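Local coordinates for protein hydrazine synthase alpha subunit (Candidatus Kuenenia stuttgartiensis, PDB 5C2V) that forms hydrazine from hydroxylamine and ammonia, as the heme c-carrying alpha subunit of the hydrazine synthase complex of an anammox bacterium, at residues D[314-319]-D[323-328]; D[610-615]-D[638-643]. All coordinates share one frame; numbering follows the deposited sequence.

Contact 1. Residues D[314-319]-D[323-328]; sequences AAVSWD and NKTYEK
Ala315 and Glu327 form an antiparallel hydrogen-bonded pair, and the backbone evidence is two reciprocal bonds. Ala315 N donates to Glu327 O over 3.3 Å with an N-H...O angle of 156°, and Glu327 N returns to Ala315 O at 3.1 Å. The first donor sits tilted from the carbonyl plane of Glu327, whereas the second lies nearly on the C=O line. Ala315 O also takes a CA-H...O contact from Tyr326 CA at 3.5 Å. Ala314 and Lys328 continue the pairing as a non-hydrogen-bonded pair.

Apolar contacts centre on Tyr326. Its CG is anti to the backbone N (chi1 -179°), which carries the ring along strand 312-317. Val316 CG1 meets the ring edge at CD2, 3.6 Å away, and Ala314 CB lies 4.1 Å from CE2. Tyr273 and Tyr300 also touch this ring. On the sheet face of Ala315, the CB of that residue packs against Glu327 CG at 3.9 Å.

Among the polar groups, the Glu327 carboxylate forms a salt bridge with Lys297, and Tyr326 OH bonds Glu302. At the turn end Ser317 N makes a weak bond to Thr325 OG1 (3.4 Å), and that hydroxyl also bonds the carbonyls of Phe322 and Ala320. Ser317 OG is hydrogen-bonded with Ala320 N, and the methyl Thr325 CG2 packs against it.

This hairpin closes a four-stranded antiparallel sheet, consistent with a propeller blade. The chemistry implies that two backbone bonds and the Glu327-Lys297 salt bridge hold the short outer strand, while the threonine hydroxyl mainly braces the turn.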
ATOM      1  N   ALA D 314      -9.776 -18.056   5.366  1.00 52.61           N
ATOM      2  CA  ALA D 314      -9.228 -17.925   4.020  1.00 59.99           C
ATOM      3  C   ALA D 314      -8.565 -19.225   3.583  1.00 71.65           C
ATOM      4  O   ALA D 314      -8.215 -20.060   4.416  1.00 67.61           O
ATOM      5  CB  ALA D 314      -8.239 -16.773   3.957  1.00 60.05           C
ATOM      6  N   ALA D 315      -8.396 -19.400   2.276  1.00 62.50           N
ATOM      7  CA  ALA D 315      -7.810 -20.630   1.759  1.00 66.86           C
ATOM      8  C   ALA D 315      -6.959 -20.413   0.509  1.00 69.96           C
ATOM      9  O   ALA D 315      -7.311 -19.623  -0.367  1.00 74.14           O
ATOM     10  CB  ALA D 315      -8.906 -21.647   1.469  1.00 64.35           C
ATOM     11  N   VAL D 316      -5.838 -21.127   0.440  1.00 72.16           N
ATOM     12  CA  VAL D 316      -5.007 -21.159  -0.763  1.00 73.02           C
ATOM     13  C   VAL D 316      -4.516 -22.582  -1.003  1.00 68.60           C
ATOM     14  O   VAL D 316      -4.065 -23.245  -0.073  1.00 75.15           O
ATOM     15  CB  VAL D 316      -3.794 -20.201  -0.671  1.00 66.26           C
ATOM     16  CG1 VAL D 316      -4.233 -18.755  -0.836  1.00 65.30           C
ATOM     17  CG2 VAL D 316      -3.047 -20.391   0.643  1.00 64.77           C
ATOM     18  N   SER D 317      -4.608 -23.050  -2.244  1.00 68.53           N
ATOM     19  CA  SER D 317      -4.238 -24.426  -2.575  1.00 63.60           C
ATOM     20  C   SER D 317      -2.800 -24.737  -2.169  1.00 55.24           C
ATOM     21  O   SER D 317      -1.889 -23.955  -2.434  1.00 49.78           O
ATOM     22  CB  SER D 317      -4.421 -24.689  -4.070  1.00 56.98           C
ATOM     23  OG  SER D 317      -3.338 -24.162  -4.818  1.00 63.63           O
ATOM     24  N   TRP D 318      -2.607 -25.880  -1.518  1.00 65.20           N
ATOM     25  CA  TRP D 318      -1.281 -26.289  -1.070  1.00 57.44           C
ATOM     26  C   TRP D 318      -0.358 -26.579  -2.247  1.00 49.54           C
ATOM     27  O   TRP D 318       0.833 -26.269  -2.204  1.00 44.13           O
ATOM     28  CB  TRP D 318      -1.372 -27.521  -0.167  1.00 52.75           C
ATOM     29  CG  TRP D 318      -0.093 -28.297  -0.113  1.00 59.00           C
ATOM     30  CD1 TRP D 318       0.193 -29.449  -0.784  1.00 47.33           C
ATOM     31  CD2 TRP D 318       1.083 -27.964   0.635  1.00 57.86           C
ATOM     32  NE1 TRP D 318       1.471 -29.861  -0.493  1.00 70.56           N
ATOM     33  CE2 TRP D 318       2.038 -28.966   0.376  1.00 48.09           C
ATOM     34  CE3 TRP D 318       1.418 -26.921   1.502  1.00 51.27           C
ATOM     35  CZ2 TRP D 318       3.306 -28.955   0.953  1.00 49.64           C
ATOM     36  CZ3 TRP D 318       2.678 -26.912   2.074  1.00 56.85           C
ATOM     37  CH2 TRP D 318       3.607 -27.922   1.797  1.00 42.81           C
ATOM     38  N   ASP D 319      -0.916 -27.173  -3.296  1.00 55.91           N
ATOM     39  CA  ASP D 319      -0.142 -27.540  -4.475  1.00 68.39           C
ATOM     40  C   ASP D 319       0.407 -26.307  -5.188  1.00 69.76           C
ATOM     41  O   ASP D 319       1.573 -26.277  -5.583  1.00 67.41           O
ATOM     42  CB  ASP D 319      -0.994 -28.371  -5.437  1.00 60.50           C
ATOM     43  CG  ASP D 319      -1.432 -29.692  -4.834  1.00 62.09           C
ATOM     44  OD1 ASP D 319      -0.712 -30.214  -3.958  1.00 56.47           O
ATOM     45  OD2 ASP D 319      -2.495 -30.208  -5.237  1.00 67.76           O
ATOM     46  N   ASN D 323      -1.916 -16.284  -5.752  1.00 49.47           N
ATOM     47  CA  ASN D 323      -3.103 -15.438  -5.698  1.00 45.24           C
ATOM     48  C   ASN D 323      -4.265 -15.994  -6.515  1.00 44.35           C
ATOM     49  O   ASN D 323      -5.429 -15.762  -6.188  1.00 48.21           O
ATOM     50  CB  ASN D 323      -2.769 -14.025  -6.177  1.00 50.29           C
ATOM     51  CG  ASN D 323      -1.762 -13.330  -5.283  1.00 62.44           C
ATOM     52  OD1 ASN D 323      -1.708 -13.578  -4.079  1.00 57.07           O
ATOM     53  ND2 ASN D 323      -0.959 -12.449  -5.869  1.00 55.04           N
ATOM     54  N   LYS D 324      -3.945 -16.728  -7.575  1.00 57.06           N
ATOM     55  CA  LYS D 324      -4.968 -17.267  -8.464  1.00 53.11           C
ATOM     56  C   LYS D 324      -5.818 -18.333  -7.775  1.00 55.55           C
ATOM     57  O   LYS D 324      -6.962 -18.569  -8.164  1.00 64.66           O
ATOM     58  CB  LYS D 324      -4.325 -17.836  -9.734  1.00 52.52           C
ATOM     59  CG  LYS D 324      -3.319 -18.951  -9.489  1.00 69.44           C
ATOM     60  CD  LYS D 324      -2.641 -19.380 -10.783  1.00 47.04           C
ATOM     61  CE  LYS D 324      -1.789 -18.261 -11.364  1.00 62.49           C
ATOM     62  NZ  LYS D 324      -1.102 -18.676 -12.619  1.00 51.67           N
ATOM     63  N   THR D 325      -5.255 -18.979  -6.757  1.00 64.58           N
ATOM     64  CA  THR D 325      -5.985 -19.993  -6.002  1.00 62.84           C
ATOM     65  C   THR D 325      -6.593 -19.456  -4.705  1.00 69.85           C
ATOM     66  O   THR D 325      -7.262 -20.192  -3.980  1.00 76.10           O
ATOM     67  CB  THR D 325      -5.080 -21.193  -5.658  1.00 61.65           C
ATOM     68  OG1 THR D 325      -4.096 -20.797  -4.695  1.00 68.18           O
ATOM     69  CG2 THR D 325      -4.388 -21.717  -6.909  1.00 59.99           C
ATOM     70  N   TYR D 326      -6.361 -18.179  -4.411  1.00 73.09           N
ATOM     71  CA  TYR D 326      -6.864 -17.576  -3.177  1.00 68.19           C
ATOM     72  C   TYR D 326      -8.384 -17.446  -3.194  1.00 61.29           C
ATOM     73  O   TYR D 326      -8.981 -17.205  -4.244  1.00 60.38           O
ATOM     74  CB  TYR D 326      -6.223 -16.202  -2.946  1.00 62.16           C
ATOM     75  CG  TYR D 326      -6.678 -15.505  -1.678  1.00 64.10           C
ATOM     76  CD1 TYR D 326      -7.768 -14.641  -1.687  1.00 61.90           C
ATOM     77  CD2 TYR D 326      -6.016 -15.706  -0.474  1.00 64.32           C
ATOM     78  CE1 TYR D 326      -8.187 -14.003  -0.533  1.00 59.80           C
ATOM     79  CE2 TYR D 326      -6.427 -15.071   0.686  1.00 58.74           C
ATOM     80  CZ  TYR D 326      -7.513 -14.220   0.650  1.00 57.01           C
ATOM     81  OH  TYR D 326      -7.926 -13.587   1.799  1.00 59.46           O
ATOM     82  N   GLU D 327      -9.005 -17.608  -2.029  1.00 56.32           N
ATOM     83  CA  GLU D 327     -10.452 -17.452  -1.908  1.00 67.33           C
ATOM     84  C   GLU D 327     -10.883 -17.078  -0.490  1.00 75.36           C
ATOM     85  O   GLU D 327     -10.161 -17.322   0.477  1.00 60.04           O
ATOM     86  CB  GLU D 327     -11.163 -18.736  -2.341  1.00 54.26           C
ATOM     87  CG  GLU D 327     -10.741 -19.974  -1.568  1.00 75.60           C
ATOM     88  CD  GLU D 327     -11.526 -21.206  -1.974  1.00 81.87           C
ATOM     89  OE1 GLU D 327     -12.683 -21.053  -2.422  1.00 66.90           O
ATOM     90  OE2 GLU D 327     -10.986 -22.325  -1.849  1.00 66.45           O
ATOM     91  N   LYS D 328     -12.069 -16.485  -0.382  1.00 73.61           N
ATOM     92  CA  LYS D 328     -12.650 -16.123   0.907  1.00 64.56           C
ATOM     93  C   LYS D 328     -13.757 -17.104   1.281  1.00 59.21           C
ATOM     94  O   LYS D 328     -14.774 -17.192   0.594  1.00 62.06           O
ATOM     95  CB  LYS D 328     -13.203 -14.698   0.868  1.00 75.06           C
ATOM     96  CG  LYS D 328     -12.772 -13.824   2.033  1.00 66.08           C
ATOM     97  CD  LYS D 328     -11.292 -13.502   1.953  1.00 75.38           C
ATOM     98  CE  LYS D 328     -10.893 -12.488   3.009  1.00 87.00           C
ATOM     99  NZ  LYS D 328      -9.467 -12.082   2.871  1.00 78.00           N
TER

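Contact 2. Residues D[610-615]-D[638-643]; sequences HGEDVV and LDKQRT
Lys640 reaches across to Glu612 and forms a salt bridge through one carboxylate oxygen. The modelled separation from Lys640 NZ to Glu612 OE1 is 2.3 Å, too short to be taken literally at this resolution, so the pairing is supported but its exact length is doubtful. Glu612 OE2 stands farther off, 3.8 Å from Lys640 NZ. Bends in both chains bring the charges together: Glu612 turns at chi2 (-84°) and Lys640 at chi3 (76°), and the two side chains approach at a slant.

The more buried side is that of Asp613. Its OD1 comes near Lys640 only at CD, a loose 4.2 Å; what makes this side firm is the hydrogen bond of OD1 with Thr637 OG1, joined by a weak one from Gly635 N to OD2. Asp613 OD1 is 4.7 Å from Lys640 NZ, close enough for a favourable but probably modest electrostatic effect.

Glu612 and Lys640, by contrast, are solvent-exposed, and no backbone hydrogen bond joins the segments, whose closest CA atoms, those of Asp613 and Lys640, are 7.1 Å apart. The chemistry implies a surface ion pair, probably weakened by water, beside a carboxylate held by residues leading into 638-643, which links two irregular parts of the region between strand 605-609 and helix 646-657.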
ATOM      1  N   HIS D 610      40.976 -10.110   7.751  1.00 69.18           N
ATOM      2  CA  HIS D 610      40.834 -10.893   8.976  1.00 67.38           C
ATOM      3  C   HIS D 610      40.834 -10.015  10.221  1.00 67.75           C
ATOM      4  O   HIS D 610      41.472  -8.962  10.251  1.00 60.45           O
ATOM      5  CB  HIS D 610      41.959 -11.928   9.086  1.00 74.68           C
ATOM      6  CG  HIS D 610      41.736 -13.161   8.266  1.00 66.37           C
ATOM      7  ND1 HIS D 610      40.647 -13.988   8.446  1.00 69.81           N
ATOM      8  CD2 HIS D 610      42.471 -13.715   7.274  1.00 46.17           C
ATOM      9  CE1 HIS D 610      40.718 -14.995   7.593  1.00 59.46           C
ATOM     10  NE2 HIS D 610      41.814 -14.853   6.870  1.00 53.83           N
ATOM     11  N   GLY D 611      40.120 -10.460  11.251  1.00 63.96           N
ATOM     12  CA  GLY D 611      40.078  -9.753  12.518  1.00 66.73           C
ATOM     13  C   GLY D 611      40.910 -10.450  13.576  1.00 72.72           C
ATOM     14  O   GLY D 611      41.738 -11.304  13.258  1.00 67.55           O
ATOM     15  N   GLU D 612      40.693 -10.089  14.838  1.00 80.23           N
ATOM     16  CA  GLU D 612      41.453 -10.683  15.931  1.00 62.22           C
ATOM     17  C   GLU D 612      40.887 -12.036  16.339  1.00 82.44           C
ATOM     18  O   GLU D 612      41.600 -12.857  16.917  1.00 81.49           O
ATOM     19  CB  GLU D 612      41.489  -9.747  17.144  1.00 69.72           C
ATOM     20  CG  GLU D 612      42.609 -10.049  18.147  1.00 87.33           C
ATOM     21  CD  GLU D 612      42.251 -11.142  19.141  1.00106.32           C
ATOM     22  OE1 GLU D 612      41.047 -11.431  19.302  1.00101.08           O
ATOM     23  OE2 GLU D 612      43.174 -11.722  19.752  1.00100.70           O
ATOM     24  N   ASP D 613      39.629 -12.307  16.009  1.00 75.11           N
ATOM     25  CA  ASP D 613      39.061 -13.552  16.488  1.00 67.61           C
ATOM     26  C   ASP D 613      39.384 -14.607  15.452  1.00 78.72           C
ATOM     27  O   ASP D 613      38.733 -14.721  14.413  1.00 68.85           O
ATOM     28  CB  ASP D 613      37.550 -13.415  16.700  1.00 51.55           C
ATOM     29  CG  ASP D 613      36.892 -14.717  17.114  1.00 73.19           C
ATOM     30  OD1 ASP D 613      37.527 -15.498  17.853  1.00 82.09           O
ATOM     31  OD2 ASP D 613      35.737 -14.955  16.703  1.00 64.60           O
ATOM     32  N   VAL D 614      40.409 -15.386  15.779  1.00 91.92           N
ATOM     33  CA  VAL D 614      40.926 -16.450  14.935  1.00 88.69           C
ATOM     34  C   VAL D 614      41.387 -17.586  15.836  1.00 85.87           C
ATOM     35  O   VAL D 614      42.174 -17.367  16.757  1.00 70.20           O
ATOM     36  CB  VAL D 614      42.097 -15.970  14.044  1.00 78.71           C
ATOM     37  CG1 VAL D 614      42.713 -17.137  13.298  1.00 78.60           C
ATOM     38  CG2 VAL D 614      41.637 -14.896  13.064  1.00 82.69           C
ATOM     39  N   VAL D 615      40.910 -18.798  15.577  1.00 90.01           N
ATOM     40  CA  VAL D 615      41.249 -19.927  16.432  1.00 64.00           C
ATOM     41  C   VAL D 615      41.882 -21.056  15.629  1.00 70.86           C
ATOM     42  O   VAL D 615      41.581 -21.232  14.447  1.00 79.30           O
ATOM     43  CB  VAL D 615      40.011 -20.462  17.176  1.00 66.65           C
ATOM     44  CG1 VAL D 615      40.418 -21.508  18.199  1.00 95.82           C
ATOM     45  CG2 VAL D 615      39.263 -19.322  17.851  1.00 77.70           C
ATOM     46  N   LEU D 638      31.056 -15.278  20.329  1.00 41.67           N
ATOM     47  CA  LEU D 638      29.937 -14.361  20.527  1.00 44.64           C
ATOM     48  C   LEU D 638      30.341 -13.163  21.378  1.00 52.95           C
ATOM     49  O   LEU D 638      29.809 -12.065  21.215  1.00 77.77           O
ATOM     50  CB  LEU D 638      28.757 -15.086  21.177  1.00 37.15           C
ATOM     51  CG  LEU D 638      28.061 -16.157  20.336  1.00 50.56           C
ATOM     52  CD1 LEU D 638      26.926 -16.799  21.119  1.00 51.34           C
ATOM     53  CD2 LEU D 638      27.549 -15.563  19.035  1.00 45.85           C
ATOM     54  N   ASP D 639      31.281 -13.392  22.287  1.00 73.01           N
ATOM     55  CA  ASP D 639      31.803 -12.344  23.153  1.00 66.69           C
ATOM     56  C   ASP D 639      32.416 -11.215  22.328  1.00 66.46           C
ATOM     57  O   ASP D 639      32.230 -10.036  22.627  1.00 76.99           O
ATOM     58  CB  ASP D 639      32.844 -12.934  24.114  1.00 74.86           C
ATOM     59  CG  ASP D 639      33.103 -12.053  25.323  1.00 99.85           C
ATOM     60  OD1 ASP D 639      33.053 -10.812  25.195  1.00103.58           O
ATOM     61  OD2 ASP D 639      33.364 -12.609  26.410  1.00111.71           O
ATOM     62  N   LYS D 640      33.144 -11.594  21.283  1.00 72.09           N
ATOM     63  CA  LYS D 640      33.952 -10.652  20.518  1.00 66.59           C
ATOM     64  C   LYS D 640      33.297 -10.135  19.231  1.00 52.64           C
ATOM     65  O   LYS D 640      33.922  -9.387  18.480  1.00 49.36           O
ATOM     66  CB  LYS D 640      35.297 -11.303  20.194  1.00 62.35           C
ATOM     67  CG  LYS D 640      35.895 -12.022  21.394  1.00 67.70           C
ATOM     68  CD  LYS D 640      37.187 -12.738  21.057  1.00 73.42           C
ATOM     69  CE  LYS D 640      38.339 -11.763  20.935  1.00 79.14           C
ATOM     70  NZ  LYS D 640      39.636 -12.478  20.786  1.00 86.38           N
ATOM     71  N   GLN D 641      32.054 -10.536  18.970  1.00 46.19           N
ATOM     72  CA  GLN D 641      31.361 -10.115  17.750  1.00 48.33           C
ATOM     73  C   GLN D 641      31.171  -8.598  17.709  1.00 55.96           C
ATOM     74  O   GLN D 641      30.660  -7.999  18.655  1.00 52.71           O
ATOM     75  CB  GLN D 641      30.007 -10.818  17.626  1.00 38.44           C
ATOM     76  CG  GLN D 641      29.389 -10.717  16.238  1.00 33.27           C
ATOM     77  CD  GLN D 641      28.041 -11.407  16.144  1.00 42.74           C
ATOM     78  OE1 GLN D 641      27.158 -11.185  16.972  1.00 55.66           O
ATOM     79  NE2 GLN D 641      27.878 -12.252  15.132  1.00 56.01           N
ATOM     80  N   ARG D 642      31.580  -7.987  16.600  1.00 53.63           N
ATOM     81  CA  ARG D 642      31.630  -6.532  16.488  1.00 48.40           C
ATOM     82  C   ARG D 642      30.322  -5.909  16.004  1.00 59.55           C
ATOM     83  O   ARG D 642      29.648  -6.448  15.124  1.00 51.29           O
ATOM     84  CB  ARG D 642      32.768  -6.121  15.548  1.00 55.18           C
ATOM     85  CG  ARG D 642      33.023  -4.623  15.486  1.00 55.49           C
ATOM     86  CD  ARG D 642      34.180  -4.293  14.555  1.00 53.86           C
ATOM     87  NE  ARG D 642      33.876  -4.608  13.161  1.00 73.45           N
ATOM     88  CZ  ARG D 642      33.417  -3.726  12.278  1.00 67.73           C
ATOM     89  NH1 ARG D 642      33.208  -2.468  12.643  1.00 61.03           N
ATOM     90  NH2 ARG D 642      33.169  -4.099  11.031  1.00 53.18           N
ATOM     91  N   THR D 643      29.977  -4.767  16.591  1.00 52.01           N
ATOM     92  CA  THR D 643      28.837  -3.970  16.153  1.00 46.57           C
ATOM     93  C   THR D 643      29.218  -2.494  16.153  1.00 50.51           C
ATOM     94  O   THR D 643      30.264  -2.118  16.682  1.00 57.92           O
ATOM     95  CB  THR D 643      27.606  -4.176  17.051  1.00 64.45           C
ATOM     96  OG1 THR D 643      26.446  -3.625  16.413  1.00 48.03           O
ATOM     97  CG2 THR D 643      27.808  -3.498  18.398  1.00 52.60           C
TER

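How the contacts relate
Contact 1 comes first along the chain and closes before contact 2 opens. Their centres are 47 Å apart and their nearest atoms about 32 Å, on opposite sides of the chain's centre, so neither touches the other. They share no sheet: residues 314-319 and 323-328 belong to the four-stranded sheet 285-328, consistent with the N-terminal propeller, whereas residues 610-615 and 638-643 lie in the loop region before helix 646-657. Contact 1 thus belongs to the outer edge of a probable propeller blade facing the beta subunit, and contact 2, which no other chain touches, to the loops leading into the cytochrome c part. The two are structurally independent, both away from the heme and metal sites.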